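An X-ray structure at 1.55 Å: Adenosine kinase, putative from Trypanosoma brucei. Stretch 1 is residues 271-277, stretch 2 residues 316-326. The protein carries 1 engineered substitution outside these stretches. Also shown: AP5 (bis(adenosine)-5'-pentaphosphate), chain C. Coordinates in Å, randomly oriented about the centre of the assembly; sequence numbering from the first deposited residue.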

ATOM      1  N   SER A 271     -13.158  14.990  -3.770  1.00 17.35           N
ATOM      2  CA  SER A 271     -12.885  14.245  -5.001  1.00 15.30           C
ATOM      3  C   SER A 271     -11.425  13.782  -5.178  1.00 16.39           C
ATOM      4  O   SER A 271     -10.478  14.408  -4.687  1.00 16.93           O
ATOM      5  N   THR A 272     -11.269  12.648  -5.848  1.00 15.85           N
ATOM      6  CA  THR A 272      -9.981  12.117  -6.168  1.00 14.91           C
ATOM      7  C   THR A 272      -9.426  12.874  -7.377  1.00 15.56           C
ATOM      8  O   THR A 272     -10.136  13.111  -8.359  1.00 18.16           O
ATOM      9  N   VAL A 273      -8.165  13.257  -7.268  1.00 14.88           N
ATOM     10  CA  VAL A 273      -7.484  14.036  -8.329  1.00 15.98           C
ATOM     11  C   VAL A 273      -6.767  13.041  -9.259  1.00 15.80           C
ATOM     12  O   VAL A 273      -6.058  12.162  -8.798  1.00 16.45           O
ATOM     13  N   LEU A 274      -7.048  13.139 -10.542  1.00 18.48           N
ATOM     14  CA  LEU A 274      -6.527  12.213 -11.539  1.00 16.58           C
ATOM     15  C   LEU A 274      -5.830  13.041 -12.614  1.00 18.17           C
ATOM     16  O   LEU A 274      -6.471  13.842 -13.279  1.00 21.70           O
ATOM     17  N   ALA A 275      -4.515  12.875 -12.767  1.00 18.00           N
ATOM     18  CA  ALA A 275      -3.772  13.692 -13.761  1.00 18.98           C
ATOM     19  C   ALA A 275      -2.963  12.836 -14.693  1.00 19.07           C
ATOM     20  O   ALA A 275      -2.361  11.842 -14.275  1.00 18.48           O
ATOM     21  N   THR A 276      -2.930  13.254 -15.962  1.00 21.00           N
ATOM     22  CA  THR A 276      -2.081  12.630 -16.968  1.00 22.45           C
ATOM     23  C   THR A 276      -1.537  13.759 -17.852  1.00 25.12           C
ATOM     24  O   THR A 276      -1.850  14.936 -17.628  1.00 24.48           O
ATOM     25  N   LYS A 277      -0.732  13.417 -18.861  1.00 24.49           N
ATOM     26  CA  LYS A 277      -0.247  14.436 -19.794  1.00 27.03           C
ATOM     27  C   LYS A 277      -1.416  15.181 -20.429  1.00 27.01           C
ATOM     28  O   LYS A 277      -1.242  16.297 -20.930  1.00 29.62           O
ATOM     29  N   ASP A 316     -10.794   2.241 -18.132  1.00 22.47           N
ATOM     30  CA  ASP A 316     -10.165   3.558 -18.152  1.00 23.15           C
ATOM     31  C   ASP A 316      -9.842   4.078 -16.758  1.00 22.90           C
ATOM     32  O   ASP A 316     -10.367   3.555 -15.756  1.00 20.44           O
ATOM     33  N   LEU A 317      -8.959   5.072 -16.704  1.00 22.64           N
ATOM     34  CA  LEU A 317      -8.411   5.551 -15.430  1.00 21.29           C
ATOM     35  C   LEU A 317      -9.482   6.056 -14.486  1.00 21.12           C
ATOM     36  O   LEU A 317      -9.410   5.807 -13.297  1.00 18.79           O
ATOM     37  N   ARG A 318     -10.471   6.770 -15.020  1.00 21.51           N
ATOM     38  CA  ARG A 318     -11.533   7.267 -14.172  1.00 19.97           C
ATOM     39  C   ARG A 318     -12.348   6.128 -13.531  1.00 21.63           C
ATOM     40  O   ARG A 318     -12.716   6.194 -12.337  1.00 21.57           O
ATOM     41  N   ARG A 319     -12.609   5.076 -14.308  1.00 19.59           N
ATOM     42  CA  ARG A 319     -13.279   3.875 -13.800  1.00 20.96           C
ATOM     43  C   ARG A 319     -12.451   3.143 -12.736  1.00 19.37           C
ATOM     44  O   ARG A 319     -13.026   2.557 -11.828  1.00 21.64           O
ATOM     45  N   CYS A 320     -11.135   3.156 -12.888  1.00 18.86           N
ATOM     46  CA  CYS A 320     -10.227   2.558 -11.908  1.00 14.14           C
ATOM     47  C   CYS A 320     -10.405   3.307 -10.584  1.00 17.94           C
ATOM     48  O   CYS A 320     -10.514   2.703  -9.507  1.00 16.30           O
ATOM     49  N   CYS A 321     -10.486   4.633 -10.678  1.00 16.46           N
ATOM     50  CA  CYS A 321     -10.774   5.475  -9.495  1.00 16.80           C
ATOM     51  C   CYS A 321     -12.144   5.192  -8.865  1.00 16.78           C
ATOM     52  O   CYS A 321     -12.258   5.042  -7.642  1.00 16.83           O
ATOM     53  N   GLU A 322     -13.197   5.132  -9.690  1.00 15.24           N
ATOM     54  CA  GLU A 322     -14.542   4.749  -9.230  1.00 16.78           C
ATOM     55  C   GLU A 322     -14.510   3.407  -8.498  1.00 17.63           C
ATOM     56  O   GLU A 322     -15.153   3.249  -7.464  1.00 18.13           O
ATOM     57  N   THR A 323     -13.755   2.449  -9.036  1.00 15.93           N
ATOM     58  CA  THR A 323     -13.675   1.120  -8.412  1.00 15.82           C
ATOM     59  C   THR A 323     -12.946   1.197  -7.055  1.00 15.65           C
ATOM     60  O   THR A 323     -13.386   0.574  -6.069  1.00 17.60           O
ATOM     61  N   GLY A 324     -11.881   1.986  -7.005  1.00 14.66           N
ATOM     62  CA  GLY A 324     -11.154   2.206  -5.759  1.00 15.02           C
ATOM     63  C   GLY A 324     -12.059   2.873  -4.730  1.00 15.14           C
ATOM     64  O   GLY A 324     -11.958   2.572  -3.542  1.00 15.34           O
ATOM     65  N   HIS A 325     -12.926   3.794  -5.164  1.00 14.71           N
ATOM     66  CA  HIS A 325     -13.869   4.398  -4.206  1.00 12.97           C
ATOM     67  C   HIS A 325     -14.818   3.345  -3.656  1.00 16.80           C
ATOM     68  O   HIS A 325     -15.132   3.348  -2.469  1.00 15.93           O
ATOM     69  N   TYR A 326     -15.271   2.445  -4.524  1.00 16.15           N
ATOM     70  CA  TYR A 326     -16.171   1.402  -4.089  1.00 18.06           C
ATOM     71  C   TYR A 326     -15.505   0.526  -2.992  1.00 17.45           C
ATOM     72  O   TYR A 326     -16.081   0.299  -1.915  1.00 17.89           O
TER

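A β-strand laid against an α-helix illustrates how two different periodicities can be matched: the strand offers every second side chain, the helix offers those spaced three or four residues apart. In the putative adenosine kinase of Trypanosoma brucei, strand 271-276 and helix 317-326 run nearly antiparallel, at 155° between their N-to-C directions, with axes 9.9 Å apart at closest approach. Thr 272, Leu 274 and Thr 276 direct their CA-to-CB bonds toward the helix, whereas Val 273 and Ala 275 point away. From the helix, Leu 317, Cys 321 and His 325 answer at intervals of four, all with chi1 in the m well, a rotamer commonly favoured in helices.

Leu 274, at the centre of this small contact, has the most surface covered by the other stretch. Its t, p conformation (chi1 175°, chi2 60°) sets its two methyl groups side by side across the helix. Both methyls of Leu 274, CD1 and CD2, lie 3.9 Å from Leu 317 CB, and both approach Cys 321 SG, CD1 at 4.2 Å and CD2 at 4.4 Å; CD2 is also 3.7 Å from Arg 318 N. The CA-to-CB bond of Arg 318 points sideways, and its side chain is extended, chi1 to chi3 all t, its NH1 bonded elsewhere in the structure.

Cys 321, with chi1 at -65°, places its sulfur between two strand residues: besides meeting Leu 274, SG sits 4.1 Å from Thr 272 CG2. Towards the other end of the strand, Leu 317 is m, t (chi1 -72°, chi2 166°), and its CD1 packs 3.7 Å from Thr 276 CG2. Thr 276 adopts p (72°), which gives its methyl to the helix while OG1 is hydrogen-bonded to a residue flanking one of the stretches.

Thr 272 instead adopts m (-72°), and its two branches serve different neighbours. The methyl meets Cys 321, while OG1 forms a 2.7 Å hydrogen bond with His 325 NE2, approaching the imidazole at its edge, near the ring plane. This is the one hydrogen bond across the stretches, and it joins two buried side chains. The m rotamer of His 325 (chi1 -64°, chi2 162°) carries NE2 to the strand and leaves CD2 3.2 Å from O2F of the bound bis(adenosine)-5'-pentaphosphate; Thr 272 OG1 is 3.5 Å from O3F of the same ligand. The polar pair thus borders a ribose.

Away from the contact, the helix has its own polar side-chain interactions. Asp 316, with chi1 p, caps the N-terminus by accepting from Arg 319 N at OD2, 2.9 Å away, and Arg 319 NH1 forms a 3.1 Å salt bridge with Glu 322 OE2.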

ATOM      1  CB  SER A 271     -13.358  15.045  -6.223  1.00 18.10           C
ATOM      2  OG  SER A 271     -12.554  16.197  -6.377  1.00 20.94           O
ATOM      3  CB  THR A 272     -10.063  10.614  -6.471  1.00 15.56           C
ATOM      4  OG1 THR A 272     -10.304   9.911  -5.245  1.00 16.02           O
ATOM      5  CG2 THR A 272      -8.750  10.090  -7.069  1.00 18.31           C
ATOM      6  CB  VAL A 273      -6.502  15.061  -7.724  1.00 16.54           C
ATOM      7  CG1 VAL A 273      -5.647  15.761  -8.809  1.00 18.22           C
ATOM      8  CG2 VAL A 273      -7.243  16.110  -6.938  1.00 19.37           C
ATOM      9  CB  LEU A 274      -7.675  11.409 -12.170  1.00 17.77           C
ATOM     10  CG  LEU A 274      -7.389  10.457 -13.338  1.00 17.99           C
ATOM     11  CD1 LEU A 274      -6.388   9.347 -12.964  1.00 23.12           C
ATOM     12  CD2 LEU A 274      -8.665   9.806 -13.905  1.00 18.70           C
ATOM     13  CB  ALA A 275      -2.867  14.695 -13.085  1.00 22.34           C
ATOM     14  CB  THR A 276      -2.864  11.642 -17.853  1.00 21.91           C
ATOM     15  OG1 THR A 276      -3.720  12.391 -18.716  1.00 23.86           O
ATOM     16  CG2 THR A 276      -3.691  10.611 -17.050  1.00 23.00           C
ATOM     17  CB  LYS A 277       0.639  13.797 -20.882  1.00 29.34           C
ATOM     18  CG  LYS A 277      -0.126  12.910 -21.843  1.00 30.57           C
ATOM     19  CD  LYS A 277       0.789  12.186 -22.806  1.00 38.09           C
ATOM     20  CE  LYS A 277      -0.039  11.400 -23.796  1.00 46.45           C
ATOM     21  NZ  LYS A 277       0.827  10.523 -24.622  1.00 54.02           N
ATOM     22  CB  ASP A 316     -10.912   4.581 -19.026  1.00 24.92           C
ATOM     23  CG  ASP A 316     -12.186   5.158 -18.396  1.00 25.48           C
ATOM     24  OD1 ASP A 316     -12.973   5.710 -19.188  1.00 31.98           O
ATOM     25  OD2 ASP A 316     -12.429   5.159 -17.183  1.00 30.81           O
ATOM     26  CB  LEU A 317      -7.348   6.620 -15.637  1.00 22.43           C
ATOM     27  CG  LEU A 317      -6.015   6.115 -16.199  1.00 19.35           C
ATOM     28  CD1 LEU A 317      -5.189   7.298 -16.669  1.00 20.47           C
ATOM     29  CD2 LEU A 317      -5.225   5.247 -15.212  1.00 20.09           C
ATOM     30  CB  ARG A 318     -12.422   8.209 -14.967  1.00 22.64           C
ATOM     31  CG  ARG A 318     -13.279   9.039 -14.115  1.00 26.15           C
ATOM     32  CD  ARG A 318     -13.848  10.177 -14.959  1.00 32.34           C
ATOM     33  NE  ARG A 318     -14.806  10.903 -14.151  1.00 40.45           N
ATOM     34  CZ  ARG A 318     -14.633  12.145 -13.729  1.00 39.37           C
ATOM     35  NH1 ARG A 318     -13.543  12.821 -14.079  1.00 33.23           N
ATOM     36  NH2 ARG A 318     -15.580  12.723 -13.000  1.00 43.43           N
ATOM     37  CB  ARG A 319     -13.639   2.912 -14.951  1.00 23.86           C
ATOM     38  CG  ARG A 319     -14.470   1.678 -14.541  1.00 29.66           C
ATOM     39  CD  ARG A 319     -15.727   2.116 -13.800  1.00 23.92           C
ATOM     40  NE  ARG A 319     -16.575   1.015 -13.362  1.00 26.33           N
ATOM     41  CZ  ARG A 319     -17.664   1.152 -12.598  1.00 30.37           C
ATOM     42  NH1 ARG A 319     -18.048   2.351 -12.183  1.00 29.86           N
ATOM     43  NH2 ARG A 319     -18.382   0.087 -12.251  1.00 31.26           N
ATOM     44  CB  CYS A 320      -8.777   2.630 -12.408  1.00 15.61           C
ATOM     45  SG  CYS A 320      -8.470   1.503 -13.807  1.00 19.64           S
ATOM     46  CB  CYS A 321     -10.616   6.978  -9.818  1.00 17.44           C
ATOM     47  SG  CYS A 321      -8.951   7.491 -10.217  1.00 19.12           S
ATOM     48  CB  GLU A 322     -15.552   4.744 -10.398  1.00 21.34           C
ATOM     49  CG  GLU A 322     -15.781   6.146 -10.961  1.00 22.79           C
ATOM     50  CD  GLU A 322     -16.464   6.154 -12.313  1.00 32.80           C
ATOM     51  OE1 GLU A 322     -16.813   7.271 -12.743  1.00 31.32           O
ATOM     52  OE2 GLU A 322     -16.674   5.069 -12.919  1.00 30.03           O
ATOM     53  CB  THR A 323     -12.989   0.116  -9.352  1.00 18.43           C
ATOM     54  OG1 THR A 323     -13.669   0.120 -10.611  1.00 19.87           O
ATOM     55  CG2 THR A 323     -13.047  -1.297  -8.755  1.00 19.40           C
ATOM     56  CB  HIS A 325     -14.696   5.514  -4.834  1.00 13.57           C
ATOM     57  CG  HIS A 325     -13.891   6.681  -5.280  1.00 14.68           C
ATOM     58  ND1 HIS A 325     -14.391   7.603  -6.174  1.00 16.80           N
ATOM     59  CD2 HIS A 325     -12.635   7.089  -4.965  1.00 15.79           C
ATOM     60  CE1 HIS A 325     -13.471   8.528  -6.399  1.00 15.88           C
ATOM     61  NE2 HIS A 325     -12.403   8.242  -5.673  1.00 15.02           N
ATOM     62  CB  TYR A 326     -16.617   0.540  -5.291  1.00 18.25           C
ATOM     63  CG  TYR A 326     -17.261  -0.715  -4.797  1.00 17.95           C
ATOM     64  CD1 TYR A 326     -18.555  -0.709  -4.268  1.00 21.28           C
ATOM     65  CD2 TYR A 326     -16.543  -1.897  -4.784  1.00 18.11           C
ATOM     66  CE1 TYR A 326     -19.140  -1.888  -3.764  1.00 25.12           C
ATOM     67  CE2 TYR A 326     -17.097  -3.070  -4.268  1.00 23.41           C
ATOM     68  CZ  TYR A 326     -18.386  -3.050  -3.766  1.00 24.56           C
ATOM     69  OH  TYR A 326     -18.902  -4.224  -3.275  1.00 29.29           O
TER
HETATM   70  PA  AP5 C 346      -8.307   8.595   1.901  1.00 14.08           P
HETATM   71  O1A AP5 C 346      -8.715   9.103   3.280  1.00 14.78           O
HETATM   72  O2A AP5 C 346      -7.833   9.682   0.957  1.00 15.80           O
HETATM   73  O3A AP5 C 346      -7.134   7.493   1.947  1.00 14.22           O
HETATM   74  PB  AP5 C 346      -5.862   7.472   2.941  1.00 14.59           P
HETATM   75  O1B AP5 C 346      -5.586   8.811   3.552  1.00 15.34           O
HETATM   76  O2B AP5 C 346      -4.756   6.814   2.192  1.00 16.02           O
HETATM   77  O3B AP5 C 346      -6.446   6.489   4.049  1.00 15.66           O
HETATM   78  PG  AP5 C 346      -6.056   6.198   5.565  1.00 20.12           P
HETATM   79  O1G AP5 C 346      -7.288   5.669   6.232  1.00 28.34           O
HETATM   80  O2G AP5 C 346      -5.578   7.405   6.341  1.00 21.35           O
HETATM   81  O3G AP5 C 346      -5.033   5.050   5.358  1.00 19.99           O
HETATM   82  PD  AP5 C 346      -4.171   4.206   6.434  1.00 19.89           P
HETATM   83  O1D AP5 C 346      -4.411   4.615   7.875  1.00 21.05           O
HETATM   84  O2D AP5 C 346      -2.764   4.225   5.906  1.00 20.75           O
HETATM   85  O3D AP5 C 346      -4.846   2.753   6.276  1.00 16.42           O
HETATM   86  PE  AP5 C 346      -4.439   1.630   5.192  1.00 18.91           P
HETATM   87  O1E AP5 C 346      -4.149   2.286   3.871  1.00 20.09           O
HETATM   88  O2E AP5 C 346      -5.483   0.515   5.219  1.00 21.15           O
HETATM   89  O5F AP5 C 346      -9.534   7.740   1.323  1.00 13.22           O
HETATM   90  C5F AP5 C 346      -9.396   6.986   0.119  1.00 13.47           C
HETATM   91  C4F AP5 C 346     -10.765   6.770  -0.481  1.00 11.80           C
HETATM   92  O4F AP5 C 346     -11.635   6.172   0.490  1.00 15.07           O
HETATM   93  C3F AP5 C 346     -11.503   8.049  -0.864  1.00 14.08           C
HETATM   94  O3F AP5 C 346     -11.145   8.433  -2.169  1.00 15.69           O
HETATM   95  C2F AP5 C 346     -12.948   7.681  -0.690  1.00 17.57           C
HETATM   96  O2F AP5 C 346     -13.399   6.973  -1.817  1.00 17.61           O
HETATM   97  C1F AP5 C 346     -12.905   6.700   0.485  1.00 14.42           C
HETATM   98  N9A AP5 C 346     -13.120   7.348   1.811  1.00 15.43           N
HETATM   99  C8A AP5 C 346     -12.161   7.555   2.808  1.00 13.65           C
HETATM  100  N7A AP5 C 346     -12.783   8.154   3.860  1.00 16.39           N
HETATM  101  C5A AP5 C 346     -14.094   8.312   3.560  1.00 16.49           C
HETATM  102  C6A AP5 C 346     -15.175   8.809   4.253  1.00 22.18           C
HETATM  103  N6A AP5 C 346     -15.082   9.181   5.533  1.00 26.43           N
HETATM  104  N1A AP5 C 346     -16.408   8.809   3.648  1.00 25.29           N
HETATM  105  C2A AP5 C 346     -16.601   8.301   2.373  1.00 25.08           C
HETATM  106  N3A AP5 C 346     -15.513   7.795   1.695  1.00 18.78           N
HETATM  107  C4A AP5 C 346     -14.298   7.778   2.278  1.00 17.69           C
HETATM  108  O5J AP5 C 346      -3.028   1.056   5.756  1.00 19.13           O
HETATM  109  C5J AP5 C 346      -2.982   0.427   7.025  1.00 17.96           C
HETATM  110  C4J AP5 C 346      -1.900  -0.632   6.894  1.00 11.65           C
HETATM  111  O4J AP5 C 346      -0.599  -0.023   6.842  1.00 15.56           O
HETATM  112  C3J AP5 C 346      -1.798  -1.563   8.106  1.00 12.83           C
HETATM  113  O3J AP5 C 346      -2.375  -2.816   7.738  1.00 14.33           O
HETATM  114  C2J AP5 C 346      -0.294  -1.648   8.411  1.00 14.02           C
HETATM  115  O2J AP5 C 346       0.175  -2.978   8.602  1.00 14.13           O
HETATM  116  C1J AP5 C 346       0.312  -1.040   7.170  1.00 14.74           C
HETATM  117  N9B AP5 C 346       1.661  -0.494   7.380  1.00 10.32           N
HETATM  118  C8B AP5 C 346       1.988   0.477   8.287  1.00 11.93           C
HETATM  119  N7B AP5 C 346       3.331   0.665   8.199  1.00 14.87           N
HETATM  120  C5B AP5 C 346       3.838  -0.177   7.244  1.00  9.35           C
HETATM  121  C6B AP5 C 346       5.130  -0.388   6.747  1.00 10.20           C
HETATM  122  N6B AP5 C 346       6.227   0.213   7.236  1.00 11.62           N
HETATM  123  N1B AP5 C 346       5.254  -1.361   5.794  1.00 11.27           N
HETATM  124  C2B AP5 C 346       4.197  -2.044   5.236  1.00 11.88           C
HETATM  125  N3B AP5 C 346       2.932  -1.867   5.757  1.00 11.58           N
HETATM  126  C4B AP5 C 346       2.772  -0.913   6.722  1.00  9.40           C